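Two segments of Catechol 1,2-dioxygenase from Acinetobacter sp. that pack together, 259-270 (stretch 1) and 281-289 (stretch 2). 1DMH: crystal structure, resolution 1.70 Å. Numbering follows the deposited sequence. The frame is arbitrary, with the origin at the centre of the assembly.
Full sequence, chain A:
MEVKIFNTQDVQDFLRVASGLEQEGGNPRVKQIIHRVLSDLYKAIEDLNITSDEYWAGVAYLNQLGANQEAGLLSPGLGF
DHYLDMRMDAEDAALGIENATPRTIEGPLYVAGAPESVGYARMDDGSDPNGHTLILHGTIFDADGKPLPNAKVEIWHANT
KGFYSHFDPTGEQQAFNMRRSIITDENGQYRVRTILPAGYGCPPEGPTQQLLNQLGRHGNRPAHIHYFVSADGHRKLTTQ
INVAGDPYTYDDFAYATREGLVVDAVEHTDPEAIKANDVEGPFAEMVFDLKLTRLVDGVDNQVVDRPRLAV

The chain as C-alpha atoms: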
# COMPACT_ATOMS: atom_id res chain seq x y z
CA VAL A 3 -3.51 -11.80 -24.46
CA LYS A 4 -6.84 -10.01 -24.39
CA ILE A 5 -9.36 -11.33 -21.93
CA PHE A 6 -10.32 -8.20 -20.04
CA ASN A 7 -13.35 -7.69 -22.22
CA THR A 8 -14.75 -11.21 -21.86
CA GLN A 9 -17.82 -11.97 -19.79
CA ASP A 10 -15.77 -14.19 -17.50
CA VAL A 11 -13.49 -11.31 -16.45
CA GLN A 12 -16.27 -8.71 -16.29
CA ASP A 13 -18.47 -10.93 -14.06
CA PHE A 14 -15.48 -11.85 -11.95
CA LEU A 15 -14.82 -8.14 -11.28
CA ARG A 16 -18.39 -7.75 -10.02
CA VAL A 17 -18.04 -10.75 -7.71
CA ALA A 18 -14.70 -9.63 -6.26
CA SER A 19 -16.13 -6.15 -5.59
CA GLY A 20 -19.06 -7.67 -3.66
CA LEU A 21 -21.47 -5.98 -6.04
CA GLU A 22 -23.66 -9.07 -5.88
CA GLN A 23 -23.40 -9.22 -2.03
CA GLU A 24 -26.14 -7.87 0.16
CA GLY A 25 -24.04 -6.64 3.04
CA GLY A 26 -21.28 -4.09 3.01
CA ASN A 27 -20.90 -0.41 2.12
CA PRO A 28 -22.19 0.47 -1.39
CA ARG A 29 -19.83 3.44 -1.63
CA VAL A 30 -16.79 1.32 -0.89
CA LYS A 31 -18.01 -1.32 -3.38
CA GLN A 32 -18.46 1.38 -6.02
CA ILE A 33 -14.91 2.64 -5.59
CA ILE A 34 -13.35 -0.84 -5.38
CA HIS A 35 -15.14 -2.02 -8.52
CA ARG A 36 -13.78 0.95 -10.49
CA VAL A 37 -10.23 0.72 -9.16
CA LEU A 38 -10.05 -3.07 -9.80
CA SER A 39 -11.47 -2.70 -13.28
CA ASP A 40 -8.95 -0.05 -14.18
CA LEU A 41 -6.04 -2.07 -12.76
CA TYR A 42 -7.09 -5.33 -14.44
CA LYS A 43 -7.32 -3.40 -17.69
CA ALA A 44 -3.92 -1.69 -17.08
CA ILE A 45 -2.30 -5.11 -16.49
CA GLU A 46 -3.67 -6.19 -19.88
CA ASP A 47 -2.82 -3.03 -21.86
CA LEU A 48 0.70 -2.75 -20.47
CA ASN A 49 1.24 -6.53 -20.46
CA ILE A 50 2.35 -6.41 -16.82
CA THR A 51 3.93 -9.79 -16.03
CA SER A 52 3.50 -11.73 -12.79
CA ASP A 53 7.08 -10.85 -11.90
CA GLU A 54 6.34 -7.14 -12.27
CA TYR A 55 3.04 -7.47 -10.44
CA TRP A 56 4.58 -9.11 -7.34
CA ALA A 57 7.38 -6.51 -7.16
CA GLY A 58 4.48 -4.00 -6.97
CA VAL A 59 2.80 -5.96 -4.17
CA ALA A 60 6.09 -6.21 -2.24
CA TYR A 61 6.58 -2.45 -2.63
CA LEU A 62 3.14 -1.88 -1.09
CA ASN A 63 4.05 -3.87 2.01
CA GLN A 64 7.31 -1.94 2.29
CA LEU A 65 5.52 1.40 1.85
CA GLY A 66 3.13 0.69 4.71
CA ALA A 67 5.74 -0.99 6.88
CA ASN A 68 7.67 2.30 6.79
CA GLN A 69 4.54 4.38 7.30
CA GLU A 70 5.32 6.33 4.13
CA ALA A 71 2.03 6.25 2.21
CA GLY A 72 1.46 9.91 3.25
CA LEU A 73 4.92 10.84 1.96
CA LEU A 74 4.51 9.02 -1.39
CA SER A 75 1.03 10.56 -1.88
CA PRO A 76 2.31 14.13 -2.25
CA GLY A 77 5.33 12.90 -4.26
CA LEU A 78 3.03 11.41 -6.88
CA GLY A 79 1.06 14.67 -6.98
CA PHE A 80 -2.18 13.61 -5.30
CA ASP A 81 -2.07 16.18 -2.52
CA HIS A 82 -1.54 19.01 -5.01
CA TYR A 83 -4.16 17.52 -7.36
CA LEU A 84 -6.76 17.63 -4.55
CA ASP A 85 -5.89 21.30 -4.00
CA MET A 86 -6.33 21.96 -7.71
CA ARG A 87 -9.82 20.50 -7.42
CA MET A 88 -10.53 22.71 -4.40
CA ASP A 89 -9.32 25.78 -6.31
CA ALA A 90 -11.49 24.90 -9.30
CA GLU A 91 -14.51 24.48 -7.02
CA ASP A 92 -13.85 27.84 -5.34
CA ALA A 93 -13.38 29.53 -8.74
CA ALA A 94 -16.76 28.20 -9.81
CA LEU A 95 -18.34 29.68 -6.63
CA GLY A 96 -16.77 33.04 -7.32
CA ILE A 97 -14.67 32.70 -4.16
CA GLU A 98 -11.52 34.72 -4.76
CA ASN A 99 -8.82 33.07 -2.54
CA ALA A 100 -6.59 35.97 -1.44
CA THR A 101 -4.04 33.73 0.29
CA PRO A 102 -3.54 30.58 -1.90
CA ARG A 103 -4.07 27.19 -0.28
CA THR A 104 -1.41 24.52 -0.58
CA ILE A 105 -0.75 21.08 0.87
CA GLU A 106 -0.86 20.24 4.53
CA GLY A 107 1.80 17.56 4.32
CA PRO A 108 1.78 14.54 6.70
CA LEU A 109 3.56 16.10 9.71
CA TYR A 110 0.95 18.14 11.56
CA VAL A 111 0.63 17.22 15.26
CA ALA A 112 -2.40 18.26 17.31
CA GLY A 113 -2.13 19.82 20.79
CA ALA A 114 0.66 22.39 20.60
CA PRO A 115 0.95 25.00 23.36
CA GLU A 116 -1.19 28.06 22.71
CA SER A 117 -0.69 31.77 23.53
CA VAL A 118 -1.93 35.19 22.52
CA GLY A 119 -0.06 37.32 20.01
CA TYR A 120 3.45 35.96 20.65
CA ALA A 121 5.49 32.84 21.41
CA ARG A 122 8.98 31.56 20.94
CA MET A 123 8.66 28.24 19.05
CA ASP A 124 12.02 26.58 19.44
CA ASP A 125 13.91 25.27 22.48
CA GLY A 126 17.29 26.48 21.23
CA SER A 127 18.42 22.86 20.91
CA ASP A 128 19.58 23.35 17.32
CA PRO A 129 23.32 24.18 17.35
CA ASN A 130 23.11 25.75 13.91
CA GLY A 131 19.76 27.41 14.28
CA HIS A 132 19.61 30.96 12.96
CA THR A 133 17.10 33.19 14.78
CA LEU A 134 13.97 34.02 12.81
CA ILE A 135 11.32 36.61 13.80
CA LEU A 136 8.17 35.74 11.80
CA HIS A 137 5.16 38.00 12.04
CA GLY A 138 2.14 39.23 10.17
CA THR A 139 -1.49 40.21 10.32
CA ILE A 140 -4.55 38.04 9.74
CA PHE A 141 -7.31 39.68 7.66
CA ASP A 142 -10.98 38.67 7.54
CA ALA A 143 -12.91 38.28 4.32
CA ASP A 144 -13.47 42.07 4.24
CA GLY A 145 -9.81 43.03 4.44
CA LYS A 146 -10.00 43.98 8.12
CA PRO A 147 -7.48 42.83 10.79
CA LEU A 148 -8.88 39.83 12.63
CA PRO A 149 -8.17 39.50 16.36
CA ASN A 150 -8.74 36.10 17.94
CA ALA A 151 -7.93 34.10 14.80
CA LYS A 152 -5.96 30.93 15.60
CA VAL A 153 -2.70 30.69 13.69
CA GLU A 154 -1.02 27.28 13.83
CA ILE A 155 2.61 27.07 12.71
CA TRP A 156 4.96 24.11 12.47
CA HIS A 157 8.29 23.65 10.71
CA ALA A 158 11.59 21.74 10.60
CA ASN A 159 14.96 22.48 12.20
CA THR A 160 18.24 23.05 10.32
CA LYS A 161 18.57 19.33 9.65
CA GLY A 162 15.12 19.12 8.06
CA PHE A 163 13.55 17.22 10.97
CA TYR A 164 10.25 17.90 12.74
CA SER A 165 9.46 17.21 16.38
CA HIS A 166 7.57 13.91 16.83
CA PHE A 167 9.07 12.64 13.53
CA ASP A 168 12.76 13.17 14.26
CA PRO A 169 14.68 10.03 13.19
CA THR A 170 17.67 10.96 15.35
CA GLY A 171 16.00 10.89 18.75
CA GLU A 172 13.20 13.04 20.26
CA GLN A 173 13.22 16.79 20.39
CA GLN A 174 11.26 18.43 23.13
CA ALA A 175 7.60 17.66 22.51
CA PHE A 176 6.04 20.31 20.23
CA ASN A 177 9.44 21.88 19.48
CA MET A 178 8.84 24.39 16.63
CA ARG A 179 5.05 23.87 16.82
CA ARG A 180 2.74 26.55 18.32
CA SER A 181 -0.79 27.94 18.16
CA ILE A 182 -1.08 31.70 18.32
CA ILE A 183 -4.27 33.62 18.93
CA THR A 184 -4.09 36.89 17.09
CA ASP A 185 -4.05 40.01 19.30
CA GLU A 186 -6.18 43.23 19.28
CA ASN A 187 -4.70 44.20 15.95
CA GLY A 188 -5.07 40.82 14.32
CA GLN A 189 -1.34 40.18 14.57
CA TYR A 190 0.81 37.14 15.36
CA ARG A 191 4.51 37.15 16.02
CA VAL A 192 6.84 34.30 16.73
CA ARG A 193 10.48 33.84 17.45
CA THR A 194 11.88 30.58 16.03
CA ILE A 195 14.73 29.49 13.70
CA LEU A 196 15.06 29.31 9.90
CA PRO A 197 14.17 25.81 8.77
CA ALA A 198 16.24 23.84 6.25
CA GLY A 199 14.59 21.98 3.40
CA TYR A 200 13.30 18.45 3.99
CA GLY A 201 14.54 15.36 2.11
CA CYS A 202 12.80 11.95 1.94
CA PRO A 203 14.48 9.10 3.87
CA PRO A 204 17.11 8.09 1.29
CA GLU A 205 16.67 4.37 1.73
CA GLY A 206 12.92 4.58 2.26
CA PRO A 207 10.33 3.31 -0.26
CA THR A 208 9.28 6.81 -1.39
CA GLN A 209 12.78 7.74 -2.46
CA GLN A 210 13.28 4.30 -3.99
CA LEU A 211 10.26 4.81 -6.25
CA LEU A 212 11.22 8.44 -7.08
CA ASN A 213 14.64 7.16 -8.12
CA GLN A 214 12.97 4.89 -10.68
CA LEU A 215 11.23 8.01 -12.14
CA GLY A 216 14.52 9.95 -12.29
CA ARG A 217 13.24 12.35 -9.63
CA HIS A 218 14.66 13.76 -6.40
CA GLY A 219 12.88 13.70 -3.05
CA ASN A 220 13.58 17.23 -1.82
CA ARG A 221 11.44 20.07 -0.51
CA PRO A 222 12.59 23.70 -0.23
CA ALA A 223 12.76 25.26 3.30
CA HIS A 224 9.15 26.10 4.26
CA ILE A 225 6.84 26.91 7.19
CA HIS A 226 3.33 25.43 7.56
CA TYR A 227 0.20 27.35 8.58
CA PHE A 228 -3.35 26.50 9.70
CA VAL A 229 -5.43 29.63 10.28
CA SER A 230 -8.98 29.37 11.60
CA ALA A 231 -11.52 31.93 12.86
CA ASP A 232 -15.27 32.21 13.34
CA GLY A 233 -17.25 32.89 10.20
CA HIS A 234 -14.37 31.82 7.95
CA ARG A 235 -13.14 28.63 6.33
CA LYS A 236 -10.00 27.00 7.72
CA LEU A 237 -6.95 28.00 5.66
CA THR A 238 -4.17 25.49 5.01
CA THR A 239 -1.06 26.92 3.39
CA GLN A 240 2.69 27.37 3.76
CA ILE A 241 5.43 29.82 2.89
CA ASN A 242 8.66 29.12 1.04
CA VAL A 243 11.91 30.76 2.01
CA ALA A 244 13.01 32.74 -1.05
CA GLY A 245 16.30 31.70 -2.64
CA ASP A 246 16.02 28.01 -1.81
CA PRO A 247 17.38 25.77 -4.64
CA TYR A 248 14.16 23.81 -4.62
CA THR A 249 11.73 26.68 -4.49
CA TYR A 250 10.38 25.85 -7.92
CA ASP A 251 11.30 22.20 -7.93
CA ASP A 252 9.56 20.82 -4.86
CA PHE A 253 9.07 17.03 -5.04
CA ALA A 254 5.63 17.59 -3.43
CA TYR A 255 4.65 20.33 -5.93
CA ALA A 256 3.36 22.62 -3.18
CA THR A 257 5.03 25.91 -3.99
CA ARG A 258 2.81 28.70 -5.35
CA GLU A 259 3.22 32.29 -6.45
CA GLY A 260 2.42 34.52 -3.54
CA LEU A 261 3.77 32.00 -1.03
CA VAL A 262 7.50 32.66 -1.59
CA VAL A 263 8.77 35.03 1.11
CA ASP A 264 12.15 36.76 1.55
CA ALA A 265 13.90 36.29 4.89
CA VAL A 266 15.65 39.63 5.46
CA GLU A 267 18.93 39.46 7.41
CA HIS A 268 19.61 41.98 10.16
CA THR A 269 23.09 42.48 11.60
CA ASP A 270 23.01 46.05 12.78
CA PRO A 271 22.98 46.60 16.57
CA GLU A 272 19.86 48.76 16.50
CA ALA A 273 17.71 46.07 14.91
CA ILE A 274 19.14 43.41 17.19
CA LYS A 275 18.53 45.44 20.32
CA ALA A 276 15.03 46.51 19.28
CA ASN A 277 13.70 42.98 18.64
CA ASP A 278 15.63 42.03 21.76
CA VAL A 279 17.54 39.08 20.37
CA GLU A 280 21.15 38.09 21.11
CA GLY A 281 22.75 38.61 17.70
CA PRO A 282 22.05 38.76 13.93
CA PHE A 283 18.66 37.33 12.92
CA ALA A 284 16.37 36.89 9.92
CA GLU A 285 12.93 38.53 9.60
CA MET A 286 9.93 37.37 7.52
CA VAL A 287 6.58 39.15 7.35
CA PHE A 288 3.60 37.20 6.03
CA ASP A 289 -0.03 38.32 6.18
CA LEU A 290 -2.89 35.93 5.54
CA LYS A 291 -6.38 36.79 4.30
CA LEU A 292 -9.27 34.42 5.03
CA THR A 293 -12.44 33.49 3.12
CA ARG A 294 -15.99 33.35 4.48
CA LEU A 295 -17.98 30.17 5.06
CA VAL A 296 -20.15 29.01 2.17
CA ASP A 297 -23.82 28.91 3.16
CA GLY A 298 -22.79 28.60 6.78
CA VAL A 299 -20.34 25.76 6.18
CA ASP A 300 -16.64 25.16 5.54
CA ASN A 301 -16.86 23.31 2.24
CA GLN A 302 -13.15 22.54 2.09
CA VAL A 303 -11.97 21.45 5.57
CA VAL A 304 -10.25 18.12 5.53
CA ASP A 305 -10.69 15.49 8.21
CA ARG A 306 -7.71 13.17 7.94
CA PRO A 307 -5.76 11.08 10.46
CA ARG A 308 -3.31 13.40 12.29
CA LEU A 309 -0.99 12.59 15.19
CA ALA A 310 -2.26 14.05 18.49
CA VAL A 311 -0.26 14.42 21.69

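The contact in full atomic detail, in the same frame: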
# COMPACT_ATOMS: atom_id res chain seq x y z
N GLU A 259 2.90 30.87 -6.38
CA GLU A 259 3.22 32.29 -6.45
C GLU A 259 2.43 32.96 -5.34
O GLU A 259 1.24 32.67 -5.16
CB GLU A 259 2.80 32.88 -7.79
CG GLU A 259 3.66 32.42 -8.94
CD GLU A 259 3.22 33.05 -10.24
OE1 GLU A 259 3.18 34.32 -10.29
OE2 GLU A 259 2.91 32.29 -11.21
N GLY A 260 3.08 33.86 -4.63
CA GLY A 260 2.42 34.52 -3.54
C GLY A 260 2.76 33.86 -2.23
O GLY A 260 2.44 34.39 -1.19
N LEU A 261 3.40 32.69 -2.27
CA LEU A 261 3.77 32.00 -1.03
C LEU A 261 5.29 31.95 -0.83
O LEU A 261 5.77 31.29 0.11
CB LEU A 261 3.19 30.59 -0.99
CG LEU A 261 1.66 30.47 -1.06
CD1 LEU A 261 1.28 28.99 -0.98
CD2 LEU A 261 1.01 31.27 0.07
N VAL A 262 6.03 32.63 -1.70
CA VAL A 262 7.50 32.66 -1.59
C VAL A 262 7.82 33.96 -0.86
O VAL A 262 7.49 35.04 -1.34
CB VAL A 262 8.16 32.66 -2.99
CG1 VAL A 262 9.67 32.74 -2.86
CG2 VAL A 262 7.73 31.42 -3.76
N VAL A 263 8.47 33.86 0.29
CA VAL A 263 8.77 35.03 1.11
C VAL A 263 10.27 35.22 1.37
O VAL A 263 11.00 34.26 1.65
CB VAL A 263 7.98 34.90 2.46
CG1 VAL A 263 8.23 36.09 3.37
CG2 VAL A 263 6.47 34.72 2.16
N ASP A 264 10.74 36.47 1.29
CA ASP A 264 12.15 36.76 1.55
C ASP A 264 12.42 36.84 3.05
O ASP A 264 11.68 37.48 3.79
CB ASP A 264 12.58 38.13 0.99
CG ASP A 264 12.27 38.29 -0.48
OD1 ASP A 264 12.68 37.44 -1.29
OD2 ASP A 264 11.60 39.30 -0.82
N ALA A 265 13.50 36.21 3.49
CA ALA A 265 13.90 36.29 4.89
C ALA A 265 15.00 37.35 4.90
O ALA A 265 16.12 37.09 4.45
CB ALA A 265 14.45 34.95 5.36
N VAL A 266 14.69 38.54 5.39
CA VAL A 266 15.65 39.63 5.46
C VAL A 266 16.62 39.48 6.63
O VAL A 266 16.20 39.25 7.77
CB VAL A 266 14.91 40.96 5.62
CG1 VAL A 266 15.89 42.09 5.85
CG2 VAL A 266 14.05 41.21 4.40
N GLU A 267 17.92 39.60 6.36
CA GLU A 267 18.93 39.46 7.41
C GLU A 267 19.30 40.78 8.07
O GLU A 267 19.60 41.77 7.39
CB GLU A 267 20.19 38.82 6.85
CG GLU A 267 19.98 37.41 6.35
CD GLU A 267 19.80 36.40 7.47
OE1 GLU A 267 19.97 36.77 8.66
OE2 GLU A 267 19.50 35.22 7.16
N HIS A 268 19.27 40.79 9.39
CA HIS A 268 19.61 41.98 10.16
C HIS A 268 20.87 41.70 10.95
O HIS A 268 20.98 40.66 11.60
CB HIS A 268 18.46 42.31 11.10
CG HIS A 268 17.22 42.71 10.38
ND1 HIS A 268 17.06 43.95 9.80
CD2 HIS A 268 16.10 42.01 10.08
CE1 HIS A 268 15.90 44.00 9.17
NE2 HIS A 268 15.30 42.83 9.33
N THR A 269 21.83 42.62 10.88
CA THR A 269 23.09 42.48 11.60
C THR A 269 23.41 43.72 12.39
O THR A 269 24.25 43.70 13.27
CB THR A 269 24.27 42.25 10.65
OG1 THR A 269 24.21 43.21 9.59
CG2 THR A 269 24.22 40.85 10.07
N ASP A 270 22.73 44.82 12.08
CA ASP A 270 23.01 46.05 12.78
C ASP A 270 22.48 46.04 14.21
O ASP A 270 21.36 45.61 14.48
CB ASP A 270 22.43 47.23 12.02
CG ASP A 270 20.95 47.34 12.20
OD1 ASP A 270 20.53 47.93 13.22
OD2 ASP A 270 20.21 46.82 11.33
N GLY A 281 21.79 38.49 18.79
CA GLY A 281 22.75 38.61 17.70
C GLY A 281 22.01 38.72 16.39
O GLY A 281 20.81 38.88 16.40
N PRO A 282 22.70 38.65 15.24
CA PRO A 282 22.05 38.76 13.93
C PRO A 282 20.89 37.76 13.79
O PRO A 282 20.94 36.64 14.32
CB PRO A 282 23.20 38.50 12.95
CG PRO A 282 24.18 37.67 13.79
CD PRO A 282 24.15 38.49 15.06
N PHE A 283 19.84 38.18 13.09
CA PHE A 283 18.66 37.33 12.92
C PHE A 283 18.01 37.61 11.57
O PHE A 283 18.33 38.61 10.91
CB PHE A 283 17.67 37.63 14.06
CG PHE A 283 17.05 39.00 13.99
CD1 PHE A 283 17.73 40.11 14.48
CD2 PHE A 283 15.82 39.20 13.37
CE1 PHE A 283 17.20 41.41 14.35
CE2 PHE A 283 15.28 40.48 13.24
CZ PHE A 283 15.98 41.59 13.73
N ALA A 284 17.10 36.73 11.17
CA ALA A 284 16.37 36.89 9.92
C ALA A 284 14.92 37.32 10.27
O ALA A 284 14.38 36.98 11.34
CB ALA A 284 16.36 35.58 9.16
N GLU A 285 14.31 38.11 9.39
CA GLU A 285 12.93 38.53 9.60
C GLU A 285 12.08 38.24 8.35
O GLU A 285 12.51 38.50 7.22
CB GLU A 285 12.85 40.03 9.93
CG GLU A 285 11.42 40.56 10.03
CD GLU A 285 11.36 42.04 10.31
OE1 GLU A 285 12.15 42.80 9.71
OE2 GLU A 285 10.52 42.47 11.13
N MET A 286 10.89 37.67 8.58
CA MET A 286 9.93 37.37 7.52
C MET A 286 8.58 37.92 7.97
O MET A 286 8.19 37.76 9.12
CB MET A 286 9.80 35.87 7.27
CG MET A 286 11.07 35.19 6.77
SD MET A 286 10.91 33.39 6.53
CE MET A 286 9.91 33.34 5.11
N VAL A 287 7.90 38.60 7.07
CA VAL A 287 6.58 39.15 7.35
C VAL A 287 5.64 38.40 6.41
O VAL A 287 5.94 38.26 5.23
CB VAL A 287 6.52 40.67 7.01
CG1 VAL A 287 5.14 41.23 7.36
CG2 VAL A 287 7.59 41.41 7.75
N PHE A 288 4.53 37.88 6.92
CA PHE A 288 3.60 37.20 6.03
C PHE A 288 2.20 37.38 6.57
O PHE A 288 1.89 36.92 7.67
CB PHE A 288 3.91 35.70 5.91
CG PHE A 288 3.06 35.00 4.88
CD1 PHE A 288 3.11 35.38 3.54
CD2 PHE A 288 2.18 33.99 5.24
CE1 PHE A 288 2.29 34.79 2.57
CE2 PHE A 288 1.35 33.39 4.28
CZ PHE A 288 1.42 33.80 2.94
N ASP A 289 1.36 38.08 5.80
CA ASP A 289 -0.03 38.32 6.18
C ASP A 289 -0.88 37.29 5.47
O ASP A 289 -0.57 36.88 4.35
CB ASP A 289 -0.55 39.69 5.74
CG ASP A 289 0.25 40.83 6.30
OD1 ASP A 289 0.81 40.70 7.41
OD2 ASP A 289 0.29 41.87 5.64
O HOH W 1 9.70 39.16 4.53

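Four backbone hydrogen bonds join the two stretches as a short antiparallel ladder. V266 and E285 form one doubly bonded pair, with V266 N donating to E285 O at 2.8 Å and E285 N donating to V266 O at 2.7 Å. H268 and F283 form the next, through H268 N to F283 O at 2.8 Å, nearly straight at 170°, and the longer F283 N to H268 O at 3.1 Å. Between them lies the non-hydrogen-bonded pair E267 and A284, whose CA atoms approach to 4.4 Å, against 5.1 Å for the CA atoms of V266 and E285 and 5.5 Å for those of H268 and F283. The strand directions differ by 142°, so the pairing is antiparallel but clearly skewed. Two CA-H...O contacts supplement the ladder: A284 CA lies 3.2 Å from V266 O, and A265 CA lies 3.5 Å from E285 O.

Beyond V266 toward the start of stretch 1, direct backbone bonding gives way to a water. It donates to D264 O at 2.7 Å and accepts from V287 N at 3.2 Å, bridging two backbone groups that do not bond each other directly.

One side-chain hydrogen bond crosses the contact. H268 NE2 donates to E285 OE1 at 3.2 Å; with an angle of 135° at the hydrogen it is weak. V266, H268, F283 and E285 share one face of the sheet, which lets the imidazole of H268 reach the carboxylate diagonally, past its own partner F283. E285 is extended (chi1 and chi2 both t), and its OE2 is hydrogen-bonded elsewhere in the structure. On the same face H268 CB sits over the F283 ring, 3.9 Å from H268 CB to the centroid of the six ring atoms CG to CZ of F283, a CH-pi contact. The imidazole and phenyl planes are only 25° apart, but the rings are slid past each other, with centroids 5.0 Å apart and little overlap.

The other face carries E267 and A284. With chi1 and chi2 both m, the E267 side chain folds back so that OE2 comes within 3.7 Å of A284 CB. Its OE1 is 3.3 Å from F283 O, but both atoms are acceptors and no hydrogen bond forms; OE1 finds a partner elsewhere in the structure.

Farther along, the contact becomes apolar. A265 CB packs against M286 CG at 3.7 Å and, more loosely, against A284 CB at 4.3 Å. V263 points toward stretch 2 and fits between two larger side chains: its CB meets M286 CE at 3.6 Å, while its CG2 meets F288 CD1 at 3.7 Å. L261 adds CD2 at 3.8 Å from F288 CZ, and G260 O approaches the edge of that ring, 3.8 Å from F288 CE1. At the opposite end of the ladder, T269 CG2 touches P282 CB at 3.9 Å. Altogether the two stretches bury 686 Å², counting both sides.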